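Local atomic coordinates of pseudoperoxidase (Leishmania major, PDB entry 5VIA), a protein that binds heme b and is related to the heme peroxidases. Residues Phe135-Pro138 and Thr139-Ala143; Pro81-Thr85 and Glu86-Ser90. One frame throughout, in Å; residues are numbered along the deposited sequence.

Contact 1 (Phe135-Pro138 and Thr139-Ala143). With HEM (protoporphyrin IX containing Fe), chain B.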
loop_
_atom_site.group_PDB
_atom_site.type_symbol
_atom_site.label_atom_id
_atom_site.label_comp_id
_atom_site.label_asym_id
_atom_site.label_seq_id
_atom_site.Cartn_x
_atom_site.Cartn_y
_atom_site.Cartn_z
ATOM N N PHE A 135 -2.520 10.332 -13.066
ATOM C CA PHE A 135 -1.249 10.920 -12.661
ATOM C C PHE A 135 -0.161 9.861 -12.714
ATOM O O PHE A 135 -0.439 8.678 -12.518
ATOM C CB PHE A 135 -1.360 11.467 -11.245
ATOM C CG PHE A 135 -2.131 12.753 -11.149
ATOM C CD1 PHE A 135 -1.514 13.964 -11.429
ATOM C CD2 PHE A 135 -3.467 12.753 -10.768
ATOM C CE1 PHE A 135 -2.214 15.154 -11.328
ATOM C CE2 PHE A 135 -4.173 13.936 -10.671
ATOM C CZ PHE A 135 -3.541 15.143 -10.942
ATOM N N SER A 136 1.075 10.275 -12.994
ATOM C CA SER A 136 2.196 9.335 -13.000
ATOM C C SER A 136 2.460 8.811 -11.592
ATOM O O SER A 136 2.063 9.427 -10.590
ATOM C CB SER A 136 3.455 9.995 -13.555
ATOM O OG SER A 136 3.979 10.909 -12.597
ATOM N N ILE A 137 3.137 7.675 -11.513
ATOM C CA ILE A 137 3.500 7.082 -10.230
ATOM C C ILE A 137 4.409 7.990 -9.353
ATOM O O ILE A 137 4.123 8.164 -8.172
ATOM C CB ILE A 137 4.068 5.657 -10.413
ATOM C CG1 ILE A 137 2.947 4.717 -10.883
ATOM C CG2 ILE A 137 4.687 5.139 -9.119
ATOM C CD1 ILE A 137 3.383 3.263 -11.117
ATOM N N PRO A 138 5.490 8.565 -9.923
ATOM C CA PRO A 138 6.305 9.482 -9.111
ATOM C C PRO A 138 5.519 10.675 -8.574
ATOM O O PRO A 138 5.735 11.069 -7.415
ATOM C CB PRO A 138 7.378 9.957 -10.095
ATOM C CG PRO A 138 7.555 8.791 -11.025
ATOM C CD PRO A 138 6.155 8.237 -11.200
ATOM N N THR A 139 4.624 11.239 -9.385
ATOM C CA THR A 139 3.804 12.380 -8.956
ATOM C C THR A 139 3.014 12.030 -7.700
ATOM O O THR A 139 2.976 12.794 -6.723
ATOM C CB THR A 139 2.839 12.815 -10.070
ATOM O OG1 THR A 139 3.596 13.327 -11.178
ATOM C CG2 THR A 139 1.862 13.897 -9.573
ATOM N N ILE A 140 2.398 10.852 -7.715
ATOM C CA ILE A 140 1.616 10.417 -6.582
ATOM C C ILE A 140 2.500 10.118 -5.377
ATOM O O ILE A 140 2.244 10.621 -4.282
ATOM C CB ILE A 140 0.771 9.165 -6.933
ATOM C CG1 ILE A 140 -0.199 9.499 -8.073
ATOM C CG2 ILE A 140 0.029 8.690 -5.704
ATOM C CD1 ILE A 140 -0.948 8.304 -8.624
ATOM N N LEU A 141 3.536 9.299 -5.571
ATOM C CA LEU A 141 4.322 8.812 -4.445
ATOM C C LEU A 141 5.125 9.922 -3.744
ATOM O O LEU A 141 5.203 9.954 -2.515
ATOM C CB LEU A 141 5.237 7.664 -4.870
ATOM C CG LEU A 141 4.534 6.388 -5.381
ATOM C CD1 LEU A 141 5.542 5.279 -5.625
ATOM C CD2 LEU A 141 3.461 5.913 -4.410
ATOM N N HIS A 142 5.710 10.830 -4.519
ATOM C CA HIS A 142 6.492 11.914 -3.922
ATOM C C HIS A 142 5.584 12.733 -3.011
ATOM O O HIS A 142 6.029 13.272 -1.988
ATOM C CB HIS A 142 7.099 12.815 -5.001
ATOM C CG HIS A 142 8.338 12.263 -5.644
ATOM N ND1 HIS A 142 9.518 12.076 -4.951
ATOM C CD2 HIS A 142 8.596 11.908 -6.926
ATOM C CE1 HIS A 142 10.440 11.607 -5.773
ATOM N NE2 HIS A 142 9.911 11.503 -6.981
ATOM N N ALA A 143 4.305 12.813 -3.376
ATOM C CA ALA A 143 3.354 13.656 -2.661
ATOM C C ALA A 143 2.866 13.080 -1.325
ATOM O O ALA A 143 2.129 13.744 -0.600
ATOM C CB ALA A 143 2.173 13.999 -3.573
HETATM C CHA HEM B . -2.561 -3.976 -4.622
HETATM C CHB HEM B . -1.330 -1.042 -8.313
HETATM C CHC HEM B . 0.830 1.860 -5.075
HETATM C CHD HEM B . 0.232 -1.445 -1.540
HETATM C C1A HEM B . -2.471 -3.384 -5.858
HETATM C C2A HEM B . -3.196 -3.825 -7.028
HETATM C C3A HEM B . -2.874 -3.028 -8.042
HETATM C C4A HEM B . -1.912 -2.041 -7.558
HETATM C CMA HEM B . -3.409 -3.128 -9.483
HETATM C CAA HEM B . -4.211 -4.989 -7.061
HETATM C CBA HEM B . -5.468 -4.398 -6.393
HETATM C CGA HEM B . -6.612 -5.384 -6.305
HETATM O O1A HEM B . -7.094 -5.837 -7.372
HETATM O O2A HEM B . -7.065 -5.687 -5.167
HETATM C C1B HEM B . -0.650 0.033 -7.776
HETATM C C2B HEM B . -0.102 1.164 -8.488
HETATM C C3B HEM B . 0.481 1.990 -7.607
HETATM C C4B HEM B . 0.361 1.379 -6.285
HETATM C CMB HEM B . -0.220 1.382 -10.004
HETATM C CAB HEM B . 1.175 3.317 -8.007
HETATM C CBB HEM B . 1.270 4.353 -7.166
HETATM C C1C HEM B . 0.872 1.231 -3.843
HETATM C C2C HEM B . 1.496 1.744 -2.616
HETATM C C3C HEM B . 1.318 0.815 -1.639
HETATM C C4C HEM B . 0.587 -0.301 -2.222
HETATM C CMC HEM B . 2.202 3.126 -2.518
HETATM C CAC HEM B . 1.714 0.778 -0.145
HETATM C CBC HEM B . 2.235 1.828 0.505
HETATM C C1D HEM B . -0.561 -2.451 -2.035
HETATM C C2D HEM B . -0.950 -3.643 -1.309
HETATM C C3D HEM B . -1.821 -4.437 -2.273
HETATM C C4D HEM B . -1.869 -3.643 -3.483
HETATM C CMD HEM B . -0.566 -4.029 0.136
HETATM C CAD HEM B . -2.524 -5.791 -1.994
HETATM C CBD HEM B . -3.877 -5.414 -1.377
HETATM C CGD HEM B . -4.716 -6.634 -1.079
HETATM O O1D HEM B . -5.930 -6.470 -0.759
HETATM O O2D HEM B . -4.167 -7.761 -1.169
HETATM N NA HEM B . -1.686 -2.293 -6.215
HETATM N NB HEM B . -0.343 0.188 -6.441
HETATM N NC HEM B . 0.329 -0.026 -3.559
HETATM N ND HEM B . -1.108 -2.491 -3.316
HETATM FE FE HEM B . -0.761 -1.136 -4.902
HETATM O O HOH W 1 1.628 13.355 -13.649
#

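Contact 2 (Pro81-Thr85 and Glu86-Ser90)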
loop_
_atom_site.group_PDB
_atom_site.type_symbol
_atom_site.label_atom_id
_atom_site.label_comp_id
_atom_site.label_asym_id
_atom_site.label_seq_id
_atom_site.Cartn_x
_atom_site.Cartn_y
_atom_site.Cartn_z
ATOM N N PRO A 81 -11.653 2.603 22.215
ATOM C CA PRO A 81 -12.329 3.903 22.117
ATOM C C PRO A 81 -11.370 4.965 22.645
ATOM O O PRO A 81 -10.327 4.579 23.151
ATOM C CB PRO A 81 -13.517 3.742 23.065
ATOM C CG PRO A 81 -13.044 2.770 24.081
ATOM C CD PRO A 81 -12.184 1.795 23.327
ATOM N N ALA A 82 -11.680 6.250 22.520
ATOM C CA ALA A 82 -10.757 7.308 22.969
ATOM C C ALA A 82 -9.498 7.452 22.117
ATOM O O ALA A 82 -8.766 8.433 22.253
ATOM C CB ALA A 82 -10.383 7.158 24.457
ATOM N N SER A 83 -9.230 6.475 21.257
ATOM C CA SER A 83 -8.229 6.659 20.219
ATOM C C SER A 83 -8.922 7.204 18.985
ATOM O O SER A 83 -10.095 6.922 18.756
ATOM C CB SER A 83 -7.545 5.338 19.877
ATOM O OG SER A 83 -6.729 5.492 18.730
ATOM N N SER A 84 -8.213 7.996 18.189
ATOM C CA SER A 84 -8.766 8.428 16.918
ATOM C C SER A 84 -8.742 7.245 15.957
ATOM O O SER A 84 -7.880 6.361 16.058
ATOM C CB SER A 84 -7.980 9.604 16.340
ATOM O OG SER A 84 -6.777 9.171 15.722
ATOM N N THR A 85 -9.701 7.221 15.038
ATOM C CA THR A 85 -9.798 6.156 14.042
ATOM C C THR A 85 -8.609 6.179 13.079
ATOM O O THR A 85 -8.153 5.135 12.609
ATOM C CB THR A 85 -11.144 6.246 13.288
ATOM O OG1 THR A 85 -12.196 5.836 14.170
ATOM C CG2 THR A 85 -11.160 5.334 12.088
ATOM N N GLU A 86 -8.086 7.371 12.804
ATOM C CA GLU A 86 -6.901 7.493 11.964
ATOM C C GLU A 86 -5.666 6.857 12.611
ATOM O O GLU A 86 -4.908 6.157 11.940
ATOM C CB GLU A 86 -6.631 8.965 11.612
ATOM C CG GLU A 86 -7.693 9.628 10.732
ATOM C CD GLU A 86 -7.704 9.128 9.293
ATOM O OE1 GLU A 86 -6.803 8.374 8.872
ATOM O OE2 GLU A 86 -8.640 9.498 8.564
ATOM N N ASP A 87 -5.463 7.101 13.905
ATOM C CA ASP A 87 -4.362 6.464 14.631
ATOM C C ASP A 87 -4.496 4.939 14.583
ATOM O O ASP A 87 -3.531 4.222 14.283
ATOM C CB ASP A 87 -4.322 6.941 16.088
ATOM C CG ASP A 87 -3.577 8.252 16.255
ATOM O OD1 ASP A 87 -2.952 8.705 15.279
ATOM O OD2 ASP A 87 -3.597 8.821 17.364
ATOM N N VAL A 88 -5.696 4.451 14.873
ATOM C CA VAL A 88 -5.968 3.017 14.828
ATOM C C VAL A 88 -5.670 2.443 13.443
ATOM O O VAL A 88 -5.069 1.379 13.318
ATOM C CB VAL A 88 -7.429 2.708 15.199
ATOM C CG1 VAL A 88 -7.764 1.271 14.847
ATOM C CG2 VAL A 88 -7.673 2.963 16.683
ATOM N N ALA A 89 -6.078 3.160 12.402
ATOM C CA ALA A 89 -5.881 2.679 11.040
ATOM C C ALA A 89 -4.398 2.541 10.697
ATOM O O ALA A 89 -3.991 1.562 10.064
ATOM C CB ALA A 89 -6.602 3.582 10.034
ATOM N N SER A 90 -3.585 3.507 11.123
ATOM C CA SER A 90 -2.148 3.443 10.862
ATOM C C SER A 90 -1.487 2.274 11.610
ATOM O O SER A 90 -0.556 1.645 11.087
ATOM C CB SER A 90 -1.470 4.778 11.205
ATOM O OG SER A 90 -1.534 5.020 12.598
HETATM O O HOH W 2 -5.652 8.428 18.905
#

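Contact 1 (Phe135-Pro138 and Thr139-Ala143)
The hydroxyls of Ser-136 and Thr-139 meet at the start of helix 137-142. Ser-136 OG lies 2.8 Å from Thr-139 OG1, a hydrogen bond between the two hydroxyls. Ser-136 holds the N-cap position. Its chi1 of 73° swings OG over the helix start toward Thr-139. A water bridges Thr-139 OG1 and Ser-136 N, accepting from the N-H at 3.2 Å.

Three backbone bonds follow. Ile-140 N donates to Ser-136 O, Leu-141 N to Ile-137 O at 2.9 Å, and His-142 N to Pro-138 O. Pro-138 lacks an N-H, but in the first turn no preceding helical carbonyl is there to receive one. The His-142 ring leans over the same Pro-138 O, with CD2 3.0 Å from it, while ND1 is hydrogen-bonded to Leu-147 O.

The packing runs down two sides. The Thr-139 methyl CG2 meets Phe-135 CD1 at a slant to the ring, 3.9 Å away, and Phe-135 CB touches Ile-140 CG1. Ile-137 and Leu-141 run side by side toward the heme, with CG2 of Ile-137 3.6 Å from CD1 of Leu-141. Their other branches reach the porphyrin: Ile-137 CG1 is 3.7 Å from HEM CAB, and Leu-141 CD2 is 3.6 Å from HEM CMC. The short helix thus forms part of the heme pocket wall. Around it, Ile-137 touches helix 241-245, and Leu-141 and His-142 rest on Cys-152 of helix 149-155.

Contact 2 (Pro81-Thr85 and Glu86-Ser90)
An N-cap opens helix 85-99, and Ser-84 makes it. Its OG accepts from Asp-87 N at 3.1 Å, with an N-H...O angle of 162°. A chi1 of 79° tucks this OG in over the main chain of Ser-84, which brings the oxygen back to the first turn. There it also lies 3.3 Å from CB of Asp-87. The same OG is hydrogen-bonded to Arg-115 O.

Val-88 N and Ser-83 OG approach the Ser-84 carbonyl from either side of its plane. Val-88 N gives the first helical bond, to Ser-84 O at 3.1 Å. Ser-83 OG donates to the same oxygen at 3.0 Å, tilted 28° from the plane. That hydroxyl also comes within 3.4 Å of Val-88 CG2, so the methyl packs against it. The next backbone bond runs from Ala-89 N to Thr-85 O.

A water relays the reciprocal link that a capping box would make directly. It accepts from Ser-84 N at 2.7 Å and donates to Asp-87 OD2 at 2.6 Å. Asp-87 has partners beyond this turn: OD1 forms a salt bridge with Arg-115, and OD2 accepts from Gly-114 N. Asp-117 receives the N-H groups of Thr-85 and Glu-86.

The opening N-H groups of the helix are therefore met by side-chain oxygens, from Ser-84 and Asp-117. Two carboxylates near the amino end would probably be favoured by the helix dipole, and Arg-115 would help to keep Asp-87 ionised. Both carboxylates also tie the helix start to residues 114-117.

How the contacts relate
Contact 2 comes first along the chain and contact 1 follows. Their centres are 27 Å apart and their nearest atoms about 14 Å, so they do not touch. Both lie in the peroxidase part of the chain, and each covers the start of a different helix. Residues 81-90 lead from the loop after helix 67-79 into helix 85-99. Residues 135-143 contain the short helix 137-142, with its N-cap and the residue after it. Their settings differ. Contact 1 puts Ile-137 and Leu-141 against the heme. In contact 2 the side chain of Ala-89 stays about 13 Å from it. One therefore helps to line the cofactor pocket, and the other joins helix 85-99 to its neighbouring loops and helices.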